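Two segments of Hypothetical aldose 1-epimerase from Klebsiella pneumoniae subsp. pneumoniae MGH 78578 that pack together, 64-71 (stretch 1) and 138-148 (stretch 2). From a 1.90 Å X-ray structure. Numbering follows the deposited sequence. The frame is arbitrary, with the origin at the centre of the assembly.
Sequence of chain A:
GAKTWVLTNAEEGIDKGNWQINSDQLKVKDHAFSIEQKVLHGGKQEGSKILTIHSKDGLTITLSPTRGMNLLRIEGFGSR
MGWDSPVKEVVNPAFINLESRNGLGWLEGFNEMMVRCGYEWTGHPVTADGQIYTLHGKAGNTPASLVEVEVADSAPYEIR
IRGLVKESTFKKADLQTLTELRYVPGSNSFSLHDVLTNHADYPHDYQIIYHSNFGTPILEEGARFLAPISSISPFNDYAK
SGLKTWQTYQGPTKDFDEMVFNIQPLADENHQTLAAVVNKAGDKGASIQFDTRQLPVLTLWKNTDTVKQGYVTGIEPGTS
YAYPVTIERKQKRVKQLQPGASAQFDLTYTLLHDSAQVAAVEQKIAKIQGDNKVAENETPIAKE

Stretch 1, residues 64-71: SPTRGMNL
Stretch 2 (138-148) KAGNTPASLVE

Tight packing between two loops often depends less on large side chains than on backbone meeting backbone, and a glycine can make room where a backbone carbonyl comes especially close. The contact between residues 64-71 and 138-148 of this hypothetical aldose 1-epimerase is a compact example, burying 468 Å² summed over both sides. The two segments run antiparallel: CA of Pro65 lies 5.4 Å from CA of Ala144, CA of Thr66 4.0 Å from CA of Pro143, CA of Arg67 4.8 Å from CA of Asn141, and CA of Gly68 4.6 Å from CA of Gly140.

The first segment is folded by a type I' turn from Arg67 to Asn70. Its central residues, Gly68 (phi/psi 61/22) and Met69 (65/24), both have positive phi, and Asn70 N donates to Arg67 O at 2.9 Å to close the turn. Arg67 itself sits at -108/57. In the second segment, Ala139 and Gly140 form a short 3-10 segment (-58/-45 and -64/-20); Asn141 N donates to Lys138 O at 3.0 Å, and Thr142 OG1 reaches the same Lys138 O at 2.6 Å. From Thr142 to Ala144 the chain is extended, with psi between 121 and 143.

A snug fit lies where Gly68 meets the 3-10 segment. Gly68 CA approaches Ala139 O to 3.2 Å in a CA-H...O contact, and an ideal CB on Gly68 would point toward the second segment and fall 1.9 Å from that same Ala139 O, a clash. Absence of a side chain is therefore what lets the carbonyl bump settle against the turn. Gly68 N lies 2.9 Å from Thr142 O. Gly140 brings its carbonyl against the turn as well, its O 3.2 Å from Arg67 C and over one face of the Arg67 guanidinium.

Farther along, two successive carbonyls, from Pro65 and Thr66, face the run at Pro143 and Ala144. Pro65 O accepts a nearly linear hydrogen bond from Ala144 N (2.8 Å, 170°). Pro143 has no amide hydrogen to offer, but its CA makes CA-H...O contacts with Pro65 O at 3.5 Å and Thr66 O at 3.2 Å. The CA-to-CB bond of Thr66 (chi1 m) points away, its side chain comes no nearer than 4.7 Å to the second segment, and its closest contacts are made by its backbone O.

Apolar side chains fill the space beside this seam. Met69, a selenomethionine with all three chi angles m, begins sideways, but its end comes nearer: SE lies 3.9 Å from Ala144 CB and 4.1 Å from Val147 CG2. Val147 (chi1 t) points toward the first segment, and its CG2 also meets Pro65 CB at 4.1 Å, so one methyl rests against both selenium and the C-gamma-exo proline ring.

Arg67 closes the other end. Its CB points away overall, yet the m, t, p course of chi1 to chi3, with chi4 at 72°, brings NH1 to 2.8 Å from Asn141 OD1 in a hydrogen bond. Asn141 answers with chi1 m and chi2 -84°. A water bridges the pair, accepting from Arg67 NH2 at 2.8 Å and from Asn141 ND2 at 3.2 Å.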

# COMPACT_ATOMS: atom_id res chain seq x y z
N SER A 64 9.78 15.81 -6.61
CA SER A 64 8.69 15.27 -5.82
C SER A 64 9.14 14.80 -4.43
O SER A 64 9.82 13.78 -4.33
CB SER A 64 8.00 14.12 -6.55
OG SER A 64 7.00 13.62 -5.69
N PRO A 65 8.74 15.52 -3.36
CA PRO A 65 9.04 15.08 -2.01
C PRO A 65 8.39 13.76 -1.62
O PRO A 65 8.89 13.05 -0.75
CB PRO A 65 8.49 16.21 -1.16
CG PRO A 65 8.61 17.42 -2.08
CD PRO A 65 8.20 16.90 -3.36
N THR A 66 7.25 13.44 -2.21
CA THR A 66 6.58 12.18 -1.96
C THR A 66 7.39 11.00 -2.51
O THR A 66 7.33 9.90 -1.95
CB THR A 66 5.20 12.22 -2.63
OG1 THR A 66 4.52 13.35 -2.10
CG2 THR A 66 4.38 10.95 -2.34
N ARG A 67 8.10 11.24 -3.63
CA ARG A 67 8.88 10.22 -4.32
C ARG A 67 10.39 10.46 -4.13
O ARG A 67 11.11 10.73 -5.09
CB ARG A 67 8.47 10.19 -5.80
CG ARG A 67 6.96 9.81 -6.01
CD ARG A 67 6.57 9.68 -7.47
NE ARG A 67 7.42 8.68 -8.12
CZ ARG A 67 7.38 7.37 -7.94
NH1 ARG A 67 6.44 6.79 -7.16
NH2 ARG A 67 8.32 6.62 -8.54
N GLY A 68 10.81 10.50 -2.86
CA GLY A 68 12.23 10.53 -2.44
C GLY A 68 13.06 11.71 -2.91
O GLY A 68 14.26 11.62 -2.96
N MSE A 69 12.38 12.81 -3.24
CA MSE A 69 13.03 13.98 -3.84
C MSE A 69 13.60 13.71 -5.24
O MSE A 69 14.48 14.45 -5.72
CB MSE A 69 14.07 14.60 -2.91
CG MSE A 69 13.67 14.79 -1.49
SE MSE A 69 12.38 16.13 -1.14
CE MSE A 69 13.39 17.79 -1.56
N ASN A 70 13.06 12.71 -5.92
CA ASN A 70 13.40 12.46 -7.32
C ASN A 70 13.13 13.74 -8.12
O ASN A 70 12.16 14.48 -7.83
CB ASN A 70 12.46 11.39 -7.93
CG ASN A 70 12.75 9.96 -7.50
OD1 ASN A 70 13.78 9.66 -6.87
ND2 ASN A 70 11.78 9.05 -7.83
N LEU A 71 13.91 13.94 -9.17
CA LEU A 71 13.79 15.08 -10.04
C LEU A 71 12.88 14.62 -11.18
O LEU A 71 13.15 13.64 -11.87
CB LEU A 71 15.15 15.56 -10.57
CG LEU A 71 16.27 15.79 -9.53
CD1 LEU A 71 17.51 16.33 -10.23
CD2 LEU A 71 15.81 16.72 -8.41
N LYS A 138 14.54 1.46 -2.53
CA LYS A 138 13.38 2.15 -1.92
C LYS A 138 13.40 3.66 -1.86
O LYS A 138 12.33 4.24 -1.65
CB LYS A 138 13.09 1.58 -0.51
CG LYS A 138 12.50 0.15 -0.56
CD LYS A 138 11.97 -0.31 0.80
CE LYS A 138 10.57 0.28 1.14
NZ LYS A 138 10.14 -0.03 2.57
N ALA A 139 14.56 4.30 -2.05
CA ALA A 139 14.66 5.76 -1.84
C ALA A 139 13.68 6.50 -2.72
O ALA A 139 12.97 7.43 -2.27
CB ALA A 139 16.11 6.29 -2.08
N GLY A 140 13.62 6.09 -3.97
CA GLY A 140 12.74 6.74 -4.93
C GLY A 140 11.24 6.65 -4.67
O GLY A 140 10.46 7.43 -5.25
N ASN A 141 10.83 5.68 -3.86
CA ASN A 141 9.42 5.51 -3.47
C ASN A 141 9.20 5.74 -1.97
O ASN A 141 8.26 5.22 -1.41
CB ASN A 141 8.91 4.17 -3.95
CG ASN A 141 8.57 4.18 -5.43
OD1 ASN A 141 7.49 4.59 -5.79
ND2 ASN A 141 9.48 3.72 -6.27
N THR A 142 10.05 6.56 -1.36
CA THR A 142 9.95 6.91 0.06
C THR A 142 9.66 8.41 0.19
O THR A 142 10.43 9.21 -0.29
CB THR A 142 11.27 6.59 0.81
OG1 THR A 142 11.53 5.19 0.68
CG2 THR A 142 11.20 7.02 2.30
N PRO A 143 8.54 8.77 0.84
CA PRO A 143 8.24 10.17 1.12
C PRO A 143 9.23 10.80 2.09
O PRO A 143 9.59 10.19 3.09
CB PRO A 143 6.85 10.12 1.75
CG PRO A 143 6.29 8.82 1.33
CD PRO A 143 7.47 7.88 1.32
N ALA A 144 9.69 12.00 1.76
CA ALA A 144 10.67 12.68 2.58
C ALA A 144 10.08 12.99 3.97
O ALA A 144 8.92 13.37 4.11
CB ALA A 144 11.14 13.97 1.91
N SER A 145 10.91 12.88 5.00
CA SER A 145 10.52 13.12 6.37
C SER A 145 10.75 14.56 6.78
O SER A 145 10.11 15.05 7.69
CB SER A 145 11.39 12.24 7.29
OG SER A 145 11.16 10.89 7.00
N LEU A 146 11.71 15.21 6.14
CA LEU A 146 12.06 16.61 6.44
C LEU A 146 12.33 17.26 5.09
O LEU A 146 13.10 16.73 4.32
CB LEU A 146 13.33 16.71 7.30
CG LEU A 146 13.86 18.12 7.67
CD1 LEU A 146 13.01 18.85 8.69
CD2 LEU A 146 15.33 18.06 8.21
N VAL A 147 11.67 18.38 4.82
CA VAL A 147 11.87 19.12 3.59
C VAL A 147 12.04 20.59 3.97
O VAL A 147 11.17 21.15 4.68
CB VAL A 147 10.70 18.94 2.61
CG1 VAL A 147 10.91 19.78 1.37
CG2 VAL A 147 10.52 17.47 2.20
N GLU A 148 13.16 21.19 3.53
CA GLU A 148 13.48 22.61 3.76
C GLU A 148 13.88 23.28 2.46
O GLU A 148 14.54 22.66 1.62
CB GLU A 148 14.66 22.78 4.71
CG GLU A 148 14.39 22.26 6.10
CD GLU A 148 15.61 22.34 7.06
OE1 GLU A 148 16.76 22.46 6.61
OE2 GLU A 148 15.39 22.25 8.28
O HOH W 1 8.93 3.99 -9.36